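Local coordinates for protein DNA gyrase, B subunit, truncated (Myxococcus xanthus, PDB 3CWV) that probably binds and hydrolyses ATP to drive the breakage, passage and rejoining of double-stranded DNA as part of a type II topoisomerase, at residues V209-T217 / V239-E247; T262-V272 / E321-I332. One frame throughout, in Å; residues are numbered along the deposited sequence.

Interaction 1: V209-T217 / V239-E247; sequences VAQWAHVLT and VQCALQWCE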
# COMPACT_ATOMS: atom_id res chain seq x y z
N VAL A 209 10.63 0.83 4.72
CA VAL A 209 10.80 -0.60 4.49
C VAL A 209 12.09 -1.12 5.16
O VAL A 209 12.23 -2.32 5.37
CB VAL A 209 10.74 -0.98 2.99
CG1 VAL A 209 9.34 -0.70 2.41
CG2 VAL A 209 11.85 -0.26 2.18
N ALA A 210 13.00 -0.21 5.51
CA ALA A 210 14.20 -0.57 6.27
C ALA A 210 13.81 -0.97 7.69
O ALA A 210 14.25 -2.00 8.22
CB ALA A 210 15.19 0.58 6.31
N GLN A 211 12.94 -0.16 8.29
CA GLN A 211 12.48 -0.45 9.62
C GLN A 211 11.69 -1.76 9.61
O GLN A 211 11.82 -2.58 10.52
CB GLN A 211 11.69 0.73 10.18
CG GLN A 211 11.15 0.55 11.59
CD GLN A 211 10.77 1.87 12.22
OE1 GLN A 211 10.74 2.89 11.55
NE2 GLN A 211 10.47 1.85 13.52
N TRP A 212 10.93 -1.98 8.53
CA TRP A 212 10.11 -3.18 8.36
C TRP A 212 10.96 -4.43 8.17
O TRP A 212 10.61 -5.51 8.66
CB TRP A 212 9.19 -3.01 7.13
CG TRP A 212 8.15 -4.10 6.91
CD1 TRP A 212 7.65 -4.96 7.86
CD2 TRP A 212 7.44 -4.39 5.69
NE1 TRP A 212 6.71 -5.79 7.29
CE2 TRP A 212 6.56 -5.46 5.97
CE3 TRP A 212 7.47 -3.86 4.39
CZ2 TRP A 212 5.72 -6.02 4.99
CZ3 TRP A 212 6.64 -4.41 3.43
CH2 TRP A 212 5.77 -5.48 3.73
N ALA A 213 12.06 -4.30 7.43
CA ALA A 213 12.97 -5.43 7.21
C ALA A 213 13.58 -5.90 8.53
O ALA A 213 13.70 -7.12 8.78
CB ALA A 213 14.06 -5.06 6.20
N HIS A 214 13.94 -4.95 9.38
CA HIS A 214 14.45 -5.26 10.72
C HIS A 214 13.42 -6.09 11.47
O HIS A 214 13.74 -7.13 12.05
CB HIS A 214 14.74 -4.00 11.54
CG HIS A 214 14.81 -4.27 13.01
ND1 HIS A 214 15.93 -4.80 13.62
CD2 HIS A 214 13.87 -4.15 13.99
CE1 HIS A 214 15.69 -4.97 14.91
NE2 HIS A 214 14.45 -4.59 15.16
N VAL A 215 12.18 -5.60 11.48
CA VAL A 215 11.06 -6.30 12.10
C VAL A 215 10.97 -7.73 11.61
O VAL A 215 10.90 -8.67 12.43
CB VAL A 215 9.71 -5.58 11.87
CG1 VAL A 215 8.54 -6.46 12.28
CG2 VAL A 215 9.67 -4.28 12.64
N LEU A 216 10.96 -7.91 10.28
CA LEU A 216 10.78 -9.23 9.67
C LEU A 216 11.91 -10.19 9.98
O LEU A 216 11.74 -11.40 9.85
CB LEU A 216 10.65 -9.10 8.14
CG LEU A 216 9.39 -8.42 7.60
CD1 LEU A 216 9.68 -7.85 6.23
CD2 LEU A 216 8.24 -9.44 7.57
N THR A 217 13.06 -9.66 10.37
CA THR A 217 14.22 -10.49 10.69
C THR A 217 14.61 -10.51 12.18
O THR A 217 15.59 -11.16 12.56
CB THR A 217 15.47 -10.05 9.87
OG1 THR A 217 15.73 -8.66 10.08
CG2 THR A 217 15.27 -10.31 8.39
N VAL A 239 11.81 5.12 -5.56
CA VAL A 239 12.23 3.75 -5.38
C VAL A 239 12.80 3.66 -3.97
O VAL A 239 13.66 4.45 -3.62
CB VAL A 239 13.28 3.35 -6.41
CG1 VAL A 239 13.81 1.93 -6.15
CG2 VAL A 239 12.71 3.48 -7.83
N GLN A 240 12.25 2.75 -3.17
CA GLN A 240 12.70 2.54 -1.79
C GLN A 240 13.06 1.07 -1.67
O GLN A 240 12.33 0.20 -2.14
CB GLN A 240 11.60 2.86 -0.79
CG GLN A 240 11.08 4.29 -0.85
CD GLN A 240 9.79 4.46 -0.08
OE1 GLN A 240 8.69 4.23 -0.60
NE2 GLN A 240 9.91 4.86 1.19
N CYS A 241 14.20 0.79 -1.06
CA CYS A 241 14.71 -0.55 -1.02
C CYS A 241 15.38 -0.82 0.34
O CYS A 241 15.99 0.08 0.92
CB CYS A 241 15.70 -0.70 -2.18
SG CYS A 241 16.52 -2.24 -2.21
N ALA A 242 15.24 -2.04 0.84
CA ALA A 242 15.97 -2.46 2.06
C ALA A 242 16.46 -3.89 1.89
O ALA A 242 15.73 -4.74 1.39
CB ALA A 242 15.07 -2.37 3.29
N LEU A 243 17.70 -4.16 2.32
CA LEU A 243 18.25 -5.51 2.26
C LEU A 243 18.86 -5.89 3.62
O LEU A 243 19.58 -5.11 4.23
CB LEU A 243 19.31 -5.65 1.16
CG LEU A 243 18.89 -5.32 -0.29
CD1 LEU A 243 19.25 -3.88 -0.62
CD2 LEU A 243 19.61 -6.25 -1.25
N GLN A 244 18.59 -7.11 4.06
CA GLN A 244 19.03 -7.56 5.37
C GLN A 244 19.38 -9.03 5.30
O GLN A 244 18.51 -9.86 5.03
CB GLN A 244 17.92 -7.33 6.43
CG GLN A 244 18.28 -7.87 7.82
CD GLN A 244 19.43 -7.11 8.43
OE1 GLN A 244 19.32 -5.92 8.68
NE2 GLN A 244 20.56 -7.78 8.64
N TRP A 245 20.66 -9.34 5.53
CA TRP A 245 21.15 -10.70 5.55
C TRP A 245 21.21 -11.22 6.97
O TRP A 245 21.56 -10.50 7.90
CB TRP A 245 22.55 -10.78 4.94
CG TRP A 245 22.56 -10.77 3.44
CD1 TRP A 245 22.44 -11.84 2.61
CD2 TRP A 245 22.73 -9.63 2.60
NE1 TRP A 245 22.53 -11.44 1.30
CE2 TRP A 245 22.71 -10.08 1.27
CE3 TRP A 245 22.90 -8.27 2.85
CZ2 TRP A 245 22.84 -9.22 0.18
CZ3 TRP A 245 23.04 -7.41 1.76
CH2 TRP A 245 23.00 -7.90 0.45
N CYS A 246 20.85 -12.49 7.11
CA CYS A 246 20.86 -13.20 8.38
C CYS A 246 21.56 -14.53 8.10
O CYS A 246 21.70 -14.91 6.94
CB CYS A 246 19.44 -13.44 8.88
SG CYS A 246 18.50 -11.93 9.21
N GLU A 247 21.99 -15.23 9.13
CA GLU A 247 22.66 -16.50 8.88
C GLU A 247 21.72 -17.69 8.95
O GLU A 247 21.77 -18.50 9.88
CB GLU A 247 23.92 -16.68 9.74
CG GLU A 247 23.74 -16.42 11.21
CD GLU A 247 24.68 -17.27 12.05
OE1 GLU A 247 24.34 -17.56 13.23
OE2 GLU A 247 25.75 -17.65 11.52

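Interaction 2: T262-V272 / E321-I332; sequences TVRHGAHVKGV and ELLAIPGLEEAI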
# COMPACT_ATOMS: atom_id res chain seq x y z
N THR A 262 3.78 -6.99 -6.16
CA THR A 262 4.05 -7.54 -7.47
C THR A 262 4.70 -8.88 -7.19
O THR A 262 5.93 -8.97 -7.09
CB THR A 262 5.00 -6.61 -8.29
OG1 THR A 262 6.07 -6.15 -7.45
CG2 THR A 262 4.25 -5.36 -8.82
N VAL A 263 3.88 -9.93 -7.05
CA VAL A 263 4.41 -11.25 -6.67
C VAL A 263 5.38 -11.88 -7.67
O VAL A 263 6.10 -12.81 -7.30
CB VAL A 263 3.30 -12.29 -6.29
CG1 VAL A 263 2.46 -11.78 -5.13
CG2 VAL A 263 2.40 -12.62 -7.50
N ARG A 264 5.41 -11.40 -8.92
CA ARG A 264 6.43 -11.86 -9.88
C ARG A 264 7.42 -10.75 -10.25
O ARG A 264 8.09 -10.77 -11.29
CB ARG A 264 5.79 -12.51 -11.13
CG ARG A 264 4.98 -13.77 -10.78
CD ARG A 264 4.42 -14.50 -12.04
NE ARG A 264 3.33 -13.75 -12.65
CZ ARG A 264 3.44 -13.03 -13.76
NH1 ARG A 264 2.39 -12.38 -14.24
NH2 ARG A 264 4.59 -12.99 -14.42
N HIS A 265 7.52 -9.77 -9.36
CA HIS A 265 8.63 -8.81 -9.38
C HIS A 265 8.63 -7.99 -10.66
O HIS A 265 7.62 -7.37 -10.96
CB HIS A 265 9.96 -9.52 -9.05
CG HIS A 265 9.89 -10.31 -7.78
ND1 HIS A 265 9.51 -9.74 -6.58
CD2 HIS A 265 10.09 -11.63 -7.52
CE1 HIS A 265 9.50 -10.67 -5.64
NE2 HIS A 265 9.85 -11.82 -6.18
N GLY A 266 9.72 -7.96 -11.40
CA GLY A 266 9.79 -7.10 -12.58
C GLY A 266 10.91 -6.09 -12.52
O GLY A 266 11.91 -6.28 -11.82
N ALA A 267 10.73 -4.99 -13.24
CA ALA A 267 11.82 -4.06 -13.54
C ALA A 267 12.42 -3.39 -12.30
O ALA A 267 13.62 -3.14 -12.26
CB ALA A 267 11.34 -3.01 -14.54
N HIS A 268 11.58 -3.09 -11.30
CA HIS A 268 12.06 -2.46 -10.06
C HIS A 268 13.02 -3.42 -9.33
O HIS A 268 14.12 -3.02 -8.93
CB HIS A 268 10.88 -2.02 -9.16
CG HIS A 268 9.84 -3.09 -8.93
ND1 HIS A 268 9.02 -3.10 -7.82
CD2 HIS A 268 9.47 -4.16 -9.67
CE1 HIS A 268 8.19 -4.13 -7.89
NE2 HIS A 268 8.44 -4.78 -9.01
N VAL A 269 12.62 -4.68 -9.23
CA VAL A 269 13.43 -5.69 -8.56
C VAL A 269 14.69 -6.01 -9.37
O VAL A 269 15.80 -6.04 -8.81
CB VAL A 269 12.58 -6.94 -8.32
CG1 VAL A 269 13.44 -8.15 -7.92
CG2 VAL A 269 11.49 -6.64 -7.27
N LYS A 270 14.54 -6.24 -10.68
CA LYS A 270 15.70 -6.56 -11.51
C LYS A 270 16.75 -5.46 -11.51
O LYS A 270 17.94 -5.75 -11.54
CB LYS A 270 15.28 -6.90 -12.94
CG LYS A 270 14.98 -8.39 -13.13
CD LYS A 270 16.19 -9.17 -13.67
CE LYS A 270 16.49 -8.76 -15.12
NZ LYS A 270 17.19 -9.82 -15.90
N GLY A 271 16.34 -4.20 -11.47
CA GLY A 271 17.31 -3.12 -11.31
C GLY A 271 18.20 -3.33 -10.08
O GLY A 271 19.43 -3.12 -10.12
N VAL A 272 17.58 -3.75 -8.98
CA VAL A 272 18.28 -3.91 -7.71
C VAL A 272 19.18 -5.12 -7.76
O VAL A 272 20.34 -5.04 -7.38
CB VAL A 272 17.31 -3.98 -6.49
CG1 VAL A 272 18.11 -4.26 -5.16
CG2 VAL A 272 16.51 -2.67 -6.35
N GLU A 321 1.09 -8.70 -11.93
CA GLU A 321 2.00 -9.36 -11.02
C GLU A 321 3.45 -9.04 -11.33
O GLU A 321 4.32 -9.26 -10.48
CB GLU A 321 1.74 -10.88 -11.02
CG GLU A 321 0.40 -11.22 -10.43
CD GLU A 321 -0.01 -12.67 -10.66
OE1 GLU A 321 0.72 -13.42 -11.34
OE2 GLU A 321 -1.07 -13.05 -10.13
N LEU A 322 3.71 -8.46 -12.50
CA LEU A 322 5.08 -8.20 -12.95
C LEU A 322 5.18 -6.79 -13.53
O LEU A 322 4.58 -6.47 -14.56
CB LEU A 322 5.52 -9.25 -14.01
CG LEU A 322 7.01 -9.37 -14.35
CD1 LEU A 322 7.37 -10.82 -14.75
CD2 LEU A 322 7.43 -8.39 -15.46
N LEU A 323 5.95 -5.96 -12.87
CA LEU A 323 6.12 -4.56 -13.30
C LEU A 323 7.02 -4.43 -14.55
O LEU A 323 8.08 -5.03 -14.61
CB LEU A 323 6.72 -3.77 -12.14
CG LEU A 323 6.73 -2.25 -12.29
CD1 LEU A 323 5.31 -1.71 -12.07
CD2 LEU A 323 7.71 -1.67 -11.29
N ALA A 324 6.60 -3.62 -15.52
CA ALA A 324 7.36 -3.43 -16.74
C ALA A 324 7.26 -1.96 -17.14
O ALA A 324 6.35 -1.57 -17.87
CB ALA A 324 6.84 -4.35 -17.87
N ILE A 325 8.15 -1.14 -16.58
CA ILE A 325 8.24 0.29 -16.93
C ILE A 325 9.52 0.51 -17.73
O ILE A 325 10.61 0.27 -17.23
CB ILE A 325 8.24 1.17 -15.67
CG1 ILE A 325 6.88 1.07 -14.95
CG2 ILE A 325 8.56 2.63 -16.03
CD1 ILE A 325 6.83 1.72 -13.56
N PRO A 326 9.40 0.94 -18.99
CA PRO A 326 10.58 1.03 -19.86
C PRO A 326 11.61 1.95 -19.22
O PRO A 326 11.23 3.01 -18.73
CB PRO A 326 10.02 1.70 -21.12
CG PRO A 326 8.53 1.37 -21.10
CD PRO A 326 8.16 1.38 -19.67
N GLY A 327 12.88 1.54 -19.22
CA GLY A 327 13.96 2.38 -18.69
C GLY A 327 14.18 2.26 -17.18
O GLY A 327 15.27 2.57 -16.69
N LEU A 328 13.16 1.79 -16.45
CA LEU A 328 13.24 1.73 -14.98
C LEU A 328 14.37 0.81 -14.48
O LEU A 328 15.12 1.18 -13.58
CB LEU A 328 11.90 1.27 -14.33
CG LEU A 328 11.94 1.21 -12.79
CD1 LEU A 328 12.29 2.57 -12.21
CD2 LEU A 328 10.61 0.73 -12.18
N GLU A 329 14.47 -0.39 -15.04
CA GLU A 329 15.48 -1.32 -14.58
C GLU A 329 16.90 -0.76 -14.72
O GLU A 329 17.73 -0.89 -13.80
CB GLU A 329 15.38 -2.63 -15.36
CG GLU A 329 16.56 -3.54 -15.08
CD GLU A 329 16.54 -4.82 -15.91
OE1 GLU A 329 15.44 -5.27 -16.31
OE2 GLU A 329 17.63 -5.37 -16.15
N GLU A 330 17.19 -0.17 -15.87
CA GLU A 330 18.52 0.40 -16.10
C GLU A 330 18.76 1.65 -15.27
O GLU A 330 19.87 1.84 -14.80
CB GLU A 330 18.77 0.69 -17.58
CG GLU A 330 19.58 -0.40 -18.25
CD GLU A 330 20.90 -0.66 -17.53
OE1 GLU A 330 21.13 -1.82 -17.13
OE2 GLU A 330 21.69 0.30 -17.36
N ALA A 331 17.74 2.48 -15.10
CA ALA A 331 17.83 3.67 -14.23
C ALA A 331 18.19 3.33 -12.79
O ALA A 331 18.99 4.03 -12.17
CB ALA A 331 16.56 4.45 -14.25
N ILE A 332 17.55 2.28 -12.26
CA ILE A 332 17.83 1.76 -10.91
C ILE A 332 19.22 1.14 -10.84
O ILE A 332 19.97 1.44 -9.91
CB ILE A 332 16.80 0.69 -10.49
CG1 ILE A 332 15.40 1.31 -10.34
CG2 ILE A 332 17.21 -0.04 -9.19
CD1 ILE A 332 14.35 0.27 -10.05

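Interaction 1: V209-T217 / V239-E247
Val209, Ala210 and Ala213 of helix 208-217 rest on Ala242 of strand 237-245, a helix-on-sheet packing in the second, S5-like (transducer) domain of the GyrB family. The short axes run nearly along each other, 27° apart and 7.4 Å at closest approach, and the methyls of Ala210, Ala213 and Ala242 meet there.

The apolar contacts centre on Ala242. Its CB lies 3.5 Å from the carbonyl O of Val209 and 3.6 Å from CA of Ala210, close enough that the methyl meets the helix backbone itself. The methyl of Ala213 reaches the same CB. Val209 turns its CG2 branch to the strand: with chi1 at -65°, this methyl stands between the backbone N and the carbonyl carbon and touches Ala242 CB at 4.0 Å, beside the strand backbone at Cys241. Ile303 of the neighbouring strand 300-307 and Leu184 of helix 171-184 also pack on Val209.

Polar groups bond beside the interface, and none of their bonds spans the two segments. NE2 of Gln244 donates to the carbonyl O of Trp245 at 3.0 Å, the acceptor lying in the amide plane, and also bonds to the carbonyl O of His224. The bend at chi2, 66°, turns the amide back toward its own strand and leaves the aliphatic CG to face the helix. Thr217 OG1 is hydrogen-bonded to NE2 of Gln222, while its own proton has the carbonyl oxygens of both Ala213 and His214 within reach.

At the C-terminal end of the helix segment, Thr217 and Gln244 cross at a slant, with OG1 to CG 3.5 Å. Cys246 then closes the row through sulfur, its SG lying 3.6 Å from CB of Thr217.

Interaction 2: T262-V272 / E321-I332
The His268 ring is held between two aliphatic groups: Leu323 CD2 makes a CH-pi contact over one face, 3.6 Å from the centroid and 23° off the normal, and Val269 CG2 of its own helix covers the opposite face. At the ring edge, NE2 gives a weak hydrogen bond to the carbonyl O of His265. The Arg264 guanidinium is met at its edge instead: NE donates at 2.9 Å, nearly straight (167°), to the anti lone pair of Glu321 OE1, forming a salt bridge.

Backbone bonds join the same stretches. Arg264 N donates to Glu321 O, Leu323 N to His265 O at 2.9 Å, and Ala267 N to Leu323 O at 3.0 Å; the last two flank a single beta bridge between Gly266 and Leu323. Beyond it the short helix axes approach to 7.5 Å, 31° apart. Gly271, with no side chain toward the other helix, helps to allow this, its CA 3.4 Å from Glu329 O. Ile332 CD1 reaches His268 O at 3.5 Å, and its CG2 meets Val272 CG2 at 3.9 Å.

Polar chemistry therefore fixes the loops, whereas the helices meet largely by close carbon packing. His265 O serves two donors, and its weak bond from NE2 probably helps set the ring's rotation.

Both contacts belong to one domain, built on the five-stranded mixed sheet, with centres about 19 Å apart. Interaction 1 closes before interaction 2 opens along the chain. Strand 237-245 joins them: its alternating side chains turn Ala242 and Gln244 to helix 208-217, whereas Cys241 and Val239 face helices 267-284 and 328-345, respectively, on the opposite side of the sheet. The evidence is direct, Cys241 SG lying 3.9 Å from Val272 CG1 and Val239 CG2 4.2 Å from Ile332 CD1. The sheet is thus packed on both faces. In GyrB relatives this domain couples the ATPase domain to the rest of the enzyme, a role probably kept here.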